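Local structure of amidohydrolase (Thermotoga maritima, 3OOQ) at residues I233-A236 with I237-E241; R180-F183 with T184-N188; S136-V139 with E140-I143; Q100-A103 with I104-L108. The protein probably hydrolyses amide bonds as a member of the TIM-barrel clan of amidohydrolases, possibly acting as an allantoinase. All coordinates share one frame; numbering follows the deposited sequence.

Four short-range contacts illustrate how helix starts, turns and helix flanks are ordered locally. Each joins adjoining pieces of chain, so none closes a long loop, and they follow one another in series without nesting or crossing. From the N terminus, interaction 4 caps the start of helix 103-108 and interaction 3 shapes the turn between strands 125-133 and 143-153; their centres lie about 14 Å apart. Interaction 2 follows on the long helix 172-198, then interaction 1 on helix 230-243. The last two touch, Arg180 packing on Ile239 and so joining these two helices, and both reach the same neighbouring subunit. Interactions 1 and 4 lie on opposite sides of the chain's centre, their centres about 35 Å apart.

Interaction 1: I233-A236 with I237-E241; sequences ILTA and IRIAE
Arg238 folds back over Thr235, one turn earlier on the same helix, and their side chains meet at a slant. The arginine bends sharply at its third torsion (chi3 -50°), which swings the guanidinium across the threonine instead of letting it run straight out from the helix. One face of this flat group lies over Thr235 CA, displaced toward its rim, with Arg238 CZ 3.7 Å from that carbon. Arg238 NH2 comes within 2.9 Å of Thr235 OG1, but at 122° the N-H...O angle leaves only a weak bond. Both groups have stronger partners: the hydroxyl bonds to Asp231 O a turn earlier, and NH2 forms a salt bridge with Asp95 of the second subunit. A leucine in this position would probably leave Asp95 without one of its charge partners across the interface and rob Thr235 of its cover. With its OG1 beside the backbone N (chi1 -65°), Thr235 turns its methyl the other way, and CG2 lies alongside Ile239, pointing the same way, 4.0 Å from Ile239 CD1. Ile233 and Ile237 repeat this side-by-side pattern, Ile233 CG2 standing 4.1 Å from Ile237 CD1. Beneath them run ordinary helical bonds, such as Arg238 N to Leu234 O at 2.9 Å. The helix, 230-243, is the crossover of a beta-alpha-beta unit between parallel strands 223-227 and 247-249. Ile233 and Ala236 rest on Ile249 and Ile237 on Leu247, while Thr235 and Ile239 face Ala176 of helix 172-198.

Interaction 2: R180-F183 with T184-N188; sequences RDYF and TKVKN
Val186 sets its CG2 methyl over a face of the Tyr182 ring, one helical turn back, in a CH-pi contact 3.9 Å from the ring centroid. The approach is nearly perpendicular, 17° off the ring normal, although the methyl is shifted from the centre toward the phenol end, where Tyr182 CZ is its nearest ring atom. Two rotamers produce this overlap: the tyrosine CG is anti to its own backbone N, and the valine keeps CG2 beside its N and CG1 opposite it. The same methyl also meets Phe183 CD1 at 4.2 Å, while Tyr182 CD2 stands over the centre of one Phe183 ring face. The tyrosine hydroxyl has its partner elsewhere, at Lys209 O.

On another flank, Asp181 and Lys185 form a salt bridge, with Lys185 NZ 3.0 Å from Asp181 OD2 on the syn lone pair of that oxygen. Asp181 holds its carboxylate carbon fully anti to N (chi1 179°), and the lysine, bent at chi2, chi3 and chi4, curls back to reach it. Thr184 makes a third kind of link. Its OG1 donates to Arg180 O at 2.8 Å from above the carbonyl plane, while Thr184 N bonds to the same oxygen at 2.9 Å from the opposite face.

Chemically, this part of the long helix 172-198 divides by flank: Phe183 and Val186 pack against Leu217 of helix 208-217 and Tyr182 against Met210, whereas the ion pair lies at a more open position. The doubly gripped Arg180 carbonyl satisfies the buried threonine hydroxyl within the helix itself, and a second donor would be expected to polarise that carbonyl further.

Interaction 3: S136-V139 with E140-I143; sequences SIIV and EECI
Ser136 OG, anti to the backbone N (chi1 167°), donates to Glu141 OE1 at 2.9 Å, meeting the carboxylate from above its plane. The same serine oxygen accepts from Ile138 N, also at 2.9 Å, so one hydroxyl ties both backbone and side chain. Ile138 leans against this extended glutamate, its CG2 3.8 Å from Glu141 CG. The compact part is built round Val139 and Cys142. There Val139 O takes Cys142 N at 2.7 Å, from well above the carbonyl plane, and Cys142 SG stands 3.0 Å from Ser136 O. Val139 is buried against Leu94 and Phe97. By contrast, Glu140 and Glu141 are exposed; Glu140 makes a long, weak ion pair with Arg238 of the third subunit. Replacing Ser136 by alanine would probably leave Ile138 N without its side-chain acceptor and Glu141 free to swing away. Several of the remaining backbone bonds are weak, such as Glu141 N to Ile138 O. The Ser136 bond to Ile138 N defines an ST turn, here leading into the short, loosely bonded helix that links antiparallel strands 125-133 and 143-153.

Interaction 4: Q100-A103 with I104-L108; sequences QDPA and IERAL
Arg106 runs alongside Pro102, pointing the same way, and brings its NH1 within 3.6 Å of Pro102 CB. An extended chain from CG to NE, starting with CG beside the backbone N (chi1 -70°), carries the guanidinium back past the first turn of the helix, where Arg106 CG also passes 3.5 Å from Pro102 O. The charge itself is answered by Glu71, whose carboxylate forms a salt bridge with NH1. On the other flank the methyl end of Ile104 folds toward Asp101, CD1 lying 4.0 Å from Asp101 CB.

Asp101 organises the start of the helix. Its OD1 accepts from Ala103 N at 3.0 Å, a capping bond that is nearly straight at the hydrogen (167°) yet comes from above the carboxylate plane. OD1 also receives Glu71 N, and OD2 receives Gly67 N, so this buried carboxylate is gripped on both oxygens by backbone amides. Asp101 O in turn takes Ile104 N at 3.0 Å, and a water that donates to Asp101 O at 2.8 Å accepts from Glu105 N, extending the turn by one solvent link. The first full helical bond then joins Ala107 N to Ala103 O.

The cap thus fastens the entry of helix 103-108 to the loop after strand 54-64, and the helix beyond leans on the C-terminal strands, Glu105 touching Phe386 and Leu108 packing on Val378, Ile380 and Val385.

Interaction 1: I233-A236 with I237-E241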
ATOM      1  N   ILE F 233      -9.003  30.508  18.550  1.00 18.40           N
ATOM      2  CA  ILE F 233      -8.395  31.789  18.961  1.00 18.70           C
ATOM      3  C   ILE F 233      -8.229  31.845  20.478  1.00 18.54           C
ATOM      4  O   ILE F 233      -7.175  32.203  20.987  1.00 19.30           O
ATOM      5  CB  ILE F 233      -9.221  33.018  18.468  1.00 19.40           C
ATOM      6  CG1 ILE F 233      -9.366  33.034  16.936  1.00 16.26           C
ATOM      7  CG2 ILE F 233      -8.576  34.322  18.929  1.00 14.96           C
ATOM      8  CD1 ILE F 233     -10.569  33.894  16.430  1.00 18.64           C
ATOM      9  N   LEU F 234      -9.261  31.450  21.206  1.00 19.05           N
ATOM     10  CA  LEU F 234      -9.229  31.488  22.677  1.00 19.25           C
ATOM     11  C   LEU F 234      -8.243  30.461  23.235  1.00 18.72           C
ATOM     12  O   LEU F 234      -7.572  30.733  24.210  1.00 17.84           O
ATOM     13  CB  LEU F 234     -10.625  31.269  23.263  1.00 19.49           C
ATOM     14  CG  LEU F 234     -11.636  32.379  22.961  1.00 25.92           C
ATOM     15  CD1 LEU F 234     -13.057  31.853  23.173  1.00 20.69           C
ATOM     16  CD2 LEU F 234     -11.385  33.609  23.838  1.00 20.44           C
ATOM     17  N   THR F 235      -8.144  29.302  22.587  1.00 18.38           N
ATOM     18  CA  THR F 235      -7.152  28.283  22.973  1.00 18.46           C
ATOM     19  C   THR F 235      -5.739  28.835  22.792  1.00 17.92           C
ATOM     20  O   THR F 235      -4.885  28.678  23.658  1.00 17.71           O
ATOM     21  CB  THR F 235      -7.316  26.982  22.122  1.00 18.18           C
ATOM     22  OG1 THR F 235      -8.573  26.388  22.416  1.00 21.24           O
ATOM     23  CG2 THR F 235      -6.221  25.950  22.436  1.00 21.82           C
ATOM     24  N   ALA F 236      -5.492  29.475  21.649  1.00 18.22           N
ATOM     25  CA  ALA F 236      -4.202  30.109  21.403  1.00 17.56           C
ATOM     26  C   ALA F 236      -3.853  31.093  22.538  1.00 17.21           C
ATOM     27  O   ALA F 236      -2.733  31.084  23.071  1.00 16.18           O
ATOM     28  CB  ALA F 236      -4.221  30.809  20.056  1.00 17.67           C
ATOM     29  N   ILE F 237      -4.827  31.910  22.940  1.00 17.58           N
ATOM     30  CA  ILE F 237      -4.628  32.864  24.058  1.00 18.11           C
ATOM     31  C   ILE F 237      -4.366  32.123  25.393  1.00 18.61           C
ATOM     32  O   ILE F 237      -3.451  32.498  26.157  1.00 18.31           O
ATOM     33  CB  ILE F 237      -5.825  33.862  24.173  1.00 18.24           C
ATOM     34  CG1 ILE F 237      -5.941  34.708  22.893  1.00 21.24           C
ATOM     35  CG2 ILE F 237      -5.681  34.807  25.398  1.00 21.51           C
ATOM     36  CD1 ILE F 237      -7.316  35.349  22.721  1.00 17.01           C
ATOM     37  N   ARG F 238      -5.134  31.062  25.660  1.00 18.75           N
ATOM     38  CA  ARG F 238      -4.951  30.299  26.903  1.00 19.83           C
ATOM     39  C   ARG F 238      -3.536  29.776  27.013  1.00 19.22           C
ATOM     40  O   ARG F 238      -2.921  29.850  28.075  1.00 19.59           O
ATOM     41  CB  ARG F 238      -5.924  29.127  27.021  1.00 20.26           C
ATOM     42  CG  ARG F 238      -7.267  29.496  27.570  1.00 21.69           C
ATOM     43  CD  ARG F 238      -8.045  28.257  28.081  1.00 22.69           C
ATOM     44  NE  ARG F 238      -8.108  27.127  27.140  1.00 19.99           N
ATOM     45  CZ  ARG F 238      -8.856  27.075  26.043  1.00 22.16           C
ATOM     46  NH1 ARG F 238      -9.628  28.103  25.684  1.00 20.71           N
ATOM     47  NH2 ARG F 238      -8.832  25.974  25.288  1.00 19.98           N
ATOM     48  N   ILE F 239      -3.018  29.262  25.908  1.00 18.53           N
ATOM     49  CA  ILE F 239      -1.656  28.741  25.917  1.00 18.62           C
ATOM     50  C   ILE F 239      -0.621  29.859  26.096  1.00 18.33           C
ATOM     51  O   ILE F 239       0.331  29.706  26.855  1.00 18.07           O
ATOM     52  CB  ILE F 239      -1.377  27.883  24.669  1.00 18.18           C
ATOM     53  CG1 ILE F 239      -2.161  26.555  24.808  1.00 18.04           C
ATOM     54  CG2 ILE F 239       0.128  27.635  24.518  1.00 16.88           C
ATOM     55  CD1 ILE F 239      -2.338  25.787  23.526  1.00 19.37           C
ATOM     56  N   ALA F 240      -0.806  30.962  25.381  1.00 18.39           N
ATOM     57  CA  ALA F 240       0.092  32.109  25.500  1.00 18.97           C
ATOM     58  C   ALA F 240       0.167  32.574  26.953  1.00 20.05           C
ATOM     59  O   ALA F 240       1.252  32.844  27.470  1.00 20.05           O
ATOM     60  CB  ALA F 240      -0.358  33.243  24.596  1.00 18.24           C
ATOM     61  N   GLU F 241      -0.985  32.636  27.615  1.00 20.78           N
ATOM     62  CA  GLU F 241      -1.030  33.074  29.003  1.00 22.09           C
ATOM     63  C   GLU F 241      -0.457  32.013  29.949  1.00 22.12           C
ATOM     64  O   GLU F 241       0.199  32.338  30.932  1.00 21.90           O
ATOM     65  CB  GLU F 241      -2.462  33.442  29.402  1.00 23.04           C
ATOM     66  CG  GLU F 241      -2.950  34.749  28.757  1.00 30.33           C
ATOM     67  CD  GLU F 241      -4.450  34.954  28.894  1.00 23.68           C
ATOM     68  OE1 GLU F 241      -5.150  34.036  29.383  1.00 31.40           O
ATOM     69  OE2 GLU F 241      -4.954  36.014  28.474  1.00 31.61           O
TER

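Interaction 2: R180-F183 with T184-N188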
ATOM      1  N   ARG F 180       1.562  22.573  23.963  1.00 18.39           N
ATOM      2  CA  ARG F 180       1.844  22.556  25.403  1.00 20.11           C
ATOM      3  C   ARG F 180       3.070  21.724  25.745  1.00 20.17           C
ATOM      4  O   ARG F 180       3.893  22.098  26.599  1.00 20.17           O
ATOM      5  CB  ARG F 180       0.682  21.953  26.171  1.00 21.46           C
ATOM      6  CG  ARG F 180      -0.264  22.930  26.717  1.00 33.56           C
ATOM      7  CD  ARG F 180      -0.976  22.398  27.992  1.00 24.23           C
ATOM      8  NE  ARG F 180      -1.930  23.434  28.293  1.00 33.83           N
ATOM      9  CZ  ARG F 180      -3.065  23.592  27.625  1.00 26.06           C
ATOM     10  NH1 ARG F 180      -3.873  24.604  27.924  1.00 34.05           N
ATOM     11  NH2 ARG F 180      -3.411  22.714  26.681  1.00 33.57           N
ATOM     12  N   ASP F 181       3.157  20.561  25.108  1.00 19.66           N
ATOM     13  CA  ASP F 181       4.259  19.663  25.347  1.00 20.03           C
ATOM     14  C   ASP F 181       5.556  20.377  24.945  1.00 18.94           C
ATOM     15  O   ASP F 181       6.536  20.329  25.682  1.00 18.89           O
ATOM     16  CB  ASP F 181       4.047  18.361  24.563  1.00 21.59           C
ATOM     17  CG  ASP F 181       5.169  17.393  24.735  1.00 27.57           C
ATOM     18  OD1 ASP F 181       5.216  16.723  25.780  1.00 24.25           O
ATOM     19  OD2 ASP F 181       6.020  17.298  23.827  1.00 23.83           O
ATOM     20  N   TYR F 182       5.541  21.038  23.782  1.00 18.30           N
ATOM     21  CA  TYR F 182       6.709  21.732  23.270  1.00 18.23           C
ATOM     22  C   TYR F 182       7.232  22.744  24.289  1.00 18.54           C
ATOM     23  O   TYR F 182       8.412  22.728  24.672  1.00 18.21           O
ATOM     24  CB  TYR F 182       6.400  22.434  21.939  1.00 17.16           C
ATOM     25  CG  TYR F 182       7.501  23.376  21.468  1.00 19.03           C
ATOM     26  CD1 TYR F 182       8.778  22.893  21.154  1.00 16.96           C
ATOM     27  CD2 TYR F 182       7.272  24.752  21.358  1.00 17.16           C
ATOM     28  CE1 TYR F 182       9.778  23.729  20.744  1.00 18.87           C
ATOM     29  CE2 TYR F 182       8.289  25.617  20.905  1.00 19.25           C
ATOM     30  CZ  TYR F 182       9.543  25.090  20.624  1.00 17.48           C
ATOM     31  OH  TYR F 182      10.569  25.910  20.209  1.00 18.89           O
ATOM     32  N   PHE F 183       6.356  23.629  24.742  1.00 18.87           N
ATOM     33  CA  PHE F 183       6.808  24.655  25.681  1.00 19.06           C
ATOM     34  C   PHE F 183       7.185  24.079  27.059  1.00 19.97           C
ATOM     35  O   PHE F 183       8.056  24.633  27.741  1.00 20.92           O
ATOM     36  CB  PHE F 183       5.806  25.825  25.765  1.00 18.82           C
ATOM     37  CG  PHE F 183       5.884  26.747  24.571  1.00 19.36           C
ATOM     38  CD1 PHE F 183       7.000  27.561  24.383  1.00 19.24           C
ATOM     39  CD2 PHE F 183       4.867  26.776  23.618  1.00 19.22           C
ATOM     40  CE1 PHE F 183       7.106  28.400  23.263  1.00 19.01           C
ATOM     41  CE2 PHE F 183       4.952  27.614  22.504  1.00 18.96           C
ATOM     42  CZ  PHE F 183       6.079  28.438  22.332  1.00 19.02           C
ATOM     43  N   THR F 184       6.560  22.972  27.463  1.00 18.95           N
ATOM     44  CA  THR F 184       6.960  22.314  28.714  1.00 20.11           C
ATOM     45  C   THR F 184       8.442  21.904  28.606  1.00 21.01           C
ATOM     46  O   THR F 184       9.241  22.098  29.535  1.00 21.23           O
ATOM     47  CB  THR F 184       6.058  21.079  29.026  1.00 19.88           C
ATOM     48  OG1 THR F 184       4.704  21.503  29.190  1.00 21.12           O
ATOM     49  CG2 THR F 184       6.484  20.371  30.281  1.00 20.95           C
ATOM     50  N   LYS F 185       8.816  21.364  27.447  1.00 21.04           N
ATOM     51  CA  LYS F 185      10.215  21.000  27.208  1.00 22.73           C
ATOM     52  C   LYS F 185      11.149  22.205  27.134  1.00 22.40           C
ATOM     53  O   LYS F 185      12.279  22.119  27.601  1.00 24.03           O
ATOM     54  CB  LYS F 185      10.338  20.158  25.943  1.00 24.20           C
ATOM     55  CG  LYS F 185       9.754  18.792  26.136  1.00 27.79           C
ATOM     56  CD  LYS F 185       9.061  18.339  24.873  1.00 28.15           C
ATOM     57  CE  LYS F 185       9.786  17.214  24.201  1.00 29.18           C
ATOM     58  NZ  LYS F 185       8.809  16.210  23.594  1.00 30.40           N
ATOM     59  N   VAL F 186      10.682  23.298  26.529  1.00 20.35           N
ATOM     60  CA  VAL F 186      11.404  24.575  26.518  1.00 19.86           C
ATOM     61  C   VAL F 186      11.726  25.052  27.949  1.00 19.91           C
ATOM     62  O   VAL F 186      12.858  25.415  28.246  1.00 18.70           O
ATOM     63  CB  VAL F 186      10.640  25.669  25.722  1.00 19.55           C
ATOM     64  CG1 VAL F 186      11.351  27.040  25.844  1.00 17.17           C
ATOM     65  CG2 VAL F 186      10.532  25.262  24.240  1.00 15.81           C
ATOM     66  N   LYS F 187      10.733  25.012  28.834  1.00 21.08           N
ATOM     67  CA  LYS F 187      10.961  25.305  30.246  1.00 22.61           C
ATOM     68  C   LYS F 187      11.996  24.402  30.907  1.00 22.50           C
ATOM     69  O   LYS F 187      12.849  24.898  31.633  1.00 22.55           O
ATOM     70  CB  LYS F 187       9.654  25.312  31.037  1.00 24.52           C
ATOM     71  CG  LYS F 187       8.633  26.305  30.475  1.00 34.68           C
ATOM     72  CD  LYS F 187       7.878  27.048  31.546  1.00 28.01           C
ATOM     73  CE  LYS F 187       6.896  26.173  32.278  1.00 35.80           C
ATOM     74  NZ  LYS F 187       6.457  26.822  33.553  1.00 29.91           N
ATOM     75  N   ASN F 188      11.934  23.089  30.664  1.00 22.06           N
ATOM     76  CA  ASN F 188      12.963  22.176  31.212  1.00 21.85           C
ATOM     77  C   ASN F 188      14.362  22.576  30.748  1.00 22.28           C
ATOM     78  O   ASN F 188      15.298  22.587  31.525  1.00 22.73           O
ATOM     79  CB  ASN F 188      12.711  20.724  30.806  1.00 20.18           C
ATOM     80  CG  ASN F 188      11.467  20.145  31.436  1.00 30.40           C
ATOM     81  OD1 ASN F 188      10.991  20.620  32.471  1.00 20.19           O
ATOM     82  ND2 ASN F 188      10.933  19.105  30.820  1.00 19.34           N
TER

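Interaction 3: S136-V139 with E140-I143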
ATOM      1  N   SER F 136      16.547  43.664  -3.086  1.00 28.96           N
ATOM      2  CA  SER F 136      17.729  43.041  -3.682  1.00 29.12           C
ATOM      3  C   SER F 136      17.482  41.546  -3.949  1.00 28.03           C
ATOM      4  O   SER F 136      16.600  40.940  -3.347  1.00 25.36           O
ATOM      5  CB  SER F 136      18.925  43.231  -2.720  1.00 29.50           C
ATOM      6  OG  SER F 136      20.029  42.426  -3.056  1.00 35.50           O
ATOM      7  N   ILE F 137      18.265  40.956  -4.845  1.00 29.10           N
ATOM      8  CA  ILE F 137      18.210  39.512  -5.036  1.00 30.71           C
ATOM      9  C   ILE F 137      19.046  38.807  -3.986  1.00 30.61           C
ATOM     10  O   ILE F 137      19.016  37.591  -3.871  1.00 30.30           O
ATOM     11  CB  ILE F 137      18.652  39.095  -6.449  1.00 32.54           C
ATOM     12  CG1 ILE F 137      20.088  39.553  -6.711  1.00 36.75           C
ATOM     13  CG2 ILE F 137      17.661  39.649  -7.478  1.00 38.32           C
ATOM     14  CD1 ILE F 137      20.556  39.240  -8.087  1.00 34.88           C
ATOM     15  N   ILE F 138      19.805  39.578  -3.220  1.00 31.68           N
ATOM     16  CA  ILE F 138      20.592  38.994  -2.133  1.00 33.15           C
ATOM     17  C   ILE F 138      19.779  39.107  -0.848  1.00 32.06           C
ATOM     18  O   ILE F 138      19.511  40.224  -0.368  1.00 30.80           O
ATOM     19  CB  ILE F 138      21.992  39.665  -2.018  1.00 34.79           C
ATOM     20  CG1 ILE F 138      22.789  39.411  -3.301  1.00 39.92           C
ATOM     21  CG2 ILE F 138      22.768  39.111  -0.826  1.00 39.88           C
ATOM     22  CD1 ILE F 138      23.589  40.596  -3.760  1.00 36.96           C
ATOM     23  N   VAL F 139      19.368  37.944  -0.327  1.00 32.37           N
ATOM     24  CA  VAL F 139      18.421  37.867   0.792  1.00 33.14           C
ATOM     25  C   VAL F 139      18.909  38.596   2.051  1.00 33.54           C
ATOM     26  O   VAL F 139      18.147  39.354   2.640  1.00 32.95           O
ATOM     27  CB  VAL F 139      17.961  36.406   1.117  1.00 33.66           C
ATOM     28  CG1 VAL F 139      19.035  35.643   1.840  1.00 41.50           C
ATOM     29  CG2 VAL F 139      16.702  36.420   1.967  1.00 40.59           C
ATOM     30  N   GLU F 140      20.168  38.368   2.432  1.00 34.71           N
ATOM     31  CA  GLU F 140      20.850  39.117   3.505  1.00 36.15           C
ATOM     32  C   GLU F 140      20.502  40.604   3.480  1.00 35.48           C
ATOM     33  O   GLU F 140      20.201  41.194   4.515  1.00 35.88           O
ATOM     34  CB  GLU F 140      22.372  38.991   3.350  1.00 38.14           C
ATOM     35  CG  GLU F 140      23.149  38.881   4.650  1.00 73.09           C
ATOM     36  CD  GLU F 140      23.336  37.437   5.091  1.00 39.86           C
ATOM     37  OE1 GLU F 140      22.708  36.545   4.482  1.00 73.26           O
ATOM     38  OE2 GLU F 140      24.109  37.191   6.047  1.00 73.24           O
ATOM     39  N   GLU F 141      20.545  41.190   2.285  1.00 34.53           N
ATOM     40  CA  GLU F 141      20.307  42.617   2.068  1.00 33.59           C
ATOM     41  C   GLU F 141      18.830  42.980   2.166  1.00 32.03           C
ATOM     42  O   GLU F 141      18.493  44.149   2.347  1.00 32.46           O
ATOM     43  CB  GLU F 141      20.843  43.058   0.693  1.00 34.81           C
ATOM     44  CG  GLU F 141      22.324  42.716   0.417  1.00 41.49           C
ATOM     45  CD  GLU F 141      22.881  43.367  -0.875  1.00 36.58           C
ATOM     46  OE1 GLU F 141      22.113  43.976  -1.664  1.00 42.16           O
ATOM     47  OE2 GLU F 141      24.107  43.261  -1.095  1.00 42.45           O
ATOM     48  N   CYS F 142      17.951  41.986   2.036  1.00 29.45           N
ATOM     49  CA  CYS F 142      16.511  42.217   2.145  1.00 28.00           C
ATOM     50  C   CYS F 142      16.038  42.245   3.600  1.00 27.33           C
ATOM     51  O   CYS F 142      14.975  42.801   3.897  1.00 26.87           O
ATOM     52  CB  CYS F 142      15.724  41.147   1.388  1.00 26.96           C
ATOM     53  SG  CYS F 142      15.898  41.240  -0.410  1.00 26.25           S
ATOM     54  N   ILE F 143      16.821  41.636   4.486  1.00 26.95           N
ATOM     55  CA  ILE F 143      16.420  41.436   5.880  1.00 27.38           C
ATOM     56  C   ILE F 143      16.208  42.754   6.627  1.00 28.14           C
ATOM     57  O   ILE F 143      17.071  43.641   6.609  1.00 28.67           O
ATOM     58  CB  ILE F 143      17.448  40.576   6.648  1.00 27.10           C
ATOM     59  CG1 ILE F 143      17.486  39.159   6.080  1.00 22.30           C
ATOM     60  CG2 ILE F 143      17.136  40.567   8.142  1.00 22.92           C
ATOM     61  CD1 ILE F 143      18.677  38.308   6.586  1.00 27.69           C
TER

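Interaction 4: Q100-A103 with I104-L108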
ATOM      1  N   GLN F 100      13.883  36.078  -6.570  1.00 24.76           N
ATOM      2  CA  GLN F 100      13.527  36.152  -7.989  1.00 25.77           C
ATOM      3  C   GLN F 100      12.124  35.652  -8.311  1.00 25.00           C
ATOM      4  O   GLN F 100      11.758  35.579  -9.482  1.00 25.78           O
ATOM      5  CB  GLN F 100      14.526  35.391  -8.851  1.00 27.43           C
ATOM      6  CG  GLN F 100      15.979  35.670  -8.515  1.00 32.94           C
ATOM      7  CD  GLN F 100      16.881  34.755  -9.309  1.00 29.81           C
ATOM      8  OE1 GLN F 100      17.218  35.054 -10.462  1.00 33.25           O
ATOM      9  NE2 GLN F 100      17.241  33.604  -8.716  1.00 32.85           N
ATOM     10  N   ASP F 101      11.351  35.275  -7.295  1.00 23.35           N
ATOM     11  CA  ASP F 101       9.968  34.874  -7.516  1.00 22.89           C
ATOM     12  C   ASP F 101       9.322  36.001  -8.329  1.00 23.22           C
ATOM     13  O   ASP F 101       9.404  37.155  -7.930  1.00 24.09           O
ATOM     14  CB  ASP F 101       9.275  34.681  -6.157  1.00 22.62           C
ATOM     15  CG  ASP F 101       7.783  34.361  -6.258  1.00 25.01           C
ATOM     16  OD1 ASP F 101       7.206  34.231  -7.363  1.00 22.59           O
ATOM     17  OD2 ASP F 101       7.177  34.249  -5.177  1.00 22.49           O
ATOM     18  N   PRO F 102       8.723  35.685  -9.494  1.00 23.04           N
ATOM     19  CA  PRO F 102       8.098  36.750 -10.312  1.00 22.78           C
ATOM     20  C   PRO F 102       6.928  37.461  -9.644  1.00 21.84           C
ATOM     21  O   PRO F 102       6.527  38.545 -10.098  1.00 21.90           O
ATOM     22  CB  PRO F 102       7.623  36.015 -11.579  1.00 23.73           C
ATOM     23  CG  PRO F 102       7.682  34.543 -11.252  1.00 22.60           C
ATOM     24  CD  PRO F 102       8.689  34.364 -10.158  1.00 23.02           C
ATOM     25  N   ALA F 103       6.382  36.863  -8.578  1.00 20.76           N
ATOM     26  CA  ALA F 103       5.344  37.521  -7.792  1.00 20.90           C
ATOM     27  C   ALA F 103       5.851  38.833  -7.162  1.00 21.19           C
ATOM     28  O   ALA F 103       5.058  39.705  -6.823  1.00 21.11           O
ATOM     29  CB  ALA F 103       4.817  36.580  -6.708  1.00 20.43           C
ATOM     30  N   ILE F 104       7.169  38.944  -6.992  1.00 21.58           N
ATOM     31  CA  ILE F 104       7.775  40.065  -6.271  1.00 22.03           C
ATOM     32  C   ILE F 104       7.749  41.375  -7.061  1.00 23.81           C
ATOM     33  O   ILE F 104       7.405  42.424  -6.505  1.00 23.63           O
ATOM     34  CB  ILE F 104       9.193  39.712  -5.745  1.00 22.21           C
ATOM     35  CG1 ILE F 104       9.056  38.724  -4.571  1.00 17.50           C
ATOM     36  CG2 ILE F 104       9.975  40.996  -5.296  1.00 18.30           C
ATOM     37  CD1 ILE F 104      10.337  38.005  -4.155  1.00 22.55           C
ATOM     38  N   GLU F 105       8.089  41.320  -8.350  1.00 24.97           N
ATOM     39  CA  GLU F 105       7.978  42.499  -9.203  1.00 27.05           C
ATOM     40  C   GLU F 105       6.496  42.889  -9.319  1.00 26.48           C
ATOM     41  O   GLU F 105       6.150  44.060  -9.467  1.00 25.91           O
ATOM     42  CB  GLU F 105       8.602  42.236 -10.588  1.00 28.62           C
ATOM     43  CG  GLU F 105       8.899  43.480 -11.395  1.00 57.18           C
ATOM     44  CD  GLU F 105      10.216  44.165 -11.013  1.00 31.59           C
ATOM     45  OE1 GLU F 105      10.854  43.788  -9.997  1.00 57.10           O
ATOM     46  OE2 GLU F 105      10.611  45.105 -11.749  1.00 58.03           O
ATOM     47  N   ARG F 106       5.625  41.888  -9.249  1.00 26.22           N
ATOM     48  CA  ARG F 106       4.189  42.121  -9.313  1.00 26.19           C
ATOM     49  C   ARG F 106       3.682  42.778  -8.028  1.00 25.43           C
ATOM     50  O   ARG F 106       2.794  43.627  -8.085  1.00 26.33           O
ATOM     51  CB  ARG F 106       3.439  40.812  -9.596  1.00 26.92           C
ATOM     52  CG  ARG F 106       3.659  40.274 -11.012  1.00 27.12           C
ATOM     53  CD  ARG F 106       3.015  38.902 -11.199  1.00 27.27           C
ATOM     54  NE  ARG F 106       3.168  38.422 -12.574  1.00 27.89           N
ATOM     55  CZ  ARG F 106       3.680  37.242 -12.938  1.00 28.11           C
ATOM     56  NH1 ARG F 106       4.079  36.341 -12.044  1.00 27.36           N
ATOM     57  NH2 ARG F 106       3.761  36.950 -14.226  1.00 28.32           N
ATOM     58  N   ALA F 107       4.264  42.416  -6.884  1.00 23.94           N
ATOM     59  CA  ALA F 107       3.894  43.044  -5.594  1.00 23.05           C
ATOM     60  C   ALA F 107       4.312  44.532  -5.522  1.00 23.22           C
ATOM     61  O   ALA F 107       3.562  45.377  -5.027  1.00 22.79           O
ATOM     62  CB  ALA F 107       4.481  42.274  -4.437  1.00 21.42           C
ATOM     63  N   LEU F 108       5.510  44.824  -6.026  1.00 23.30           N
ATOM     64  CA  LEU F 108       5.980  46.198  -6.199  1.00 23.92           C
ATOM     65  C   LEU F 108       5.041  46.993  -7.117  1.00 24.59           C
ATOM     66  O   LEU F 108       4.685  48.125  -6.801  1.00 26.38           O
ATOM     67  CB  LEU F 108       7.428  46.210  -6.711  1.00 24.00           C
ATOM     68  CG  LEU F 108       8.519  45.690  -5.750  1.00 23.45           C
ATOM     69  CD1 LEU F 108       9.844  45.439  -6.485  1.00 24.52           C
ATOM     70  CD2 LEU F 108       8.746  46.645  -4.565  1.00 23.94           C
TER
HETATM   71  O   HOH W   1      10.225  39.463  -9.189  1.00 17.91           O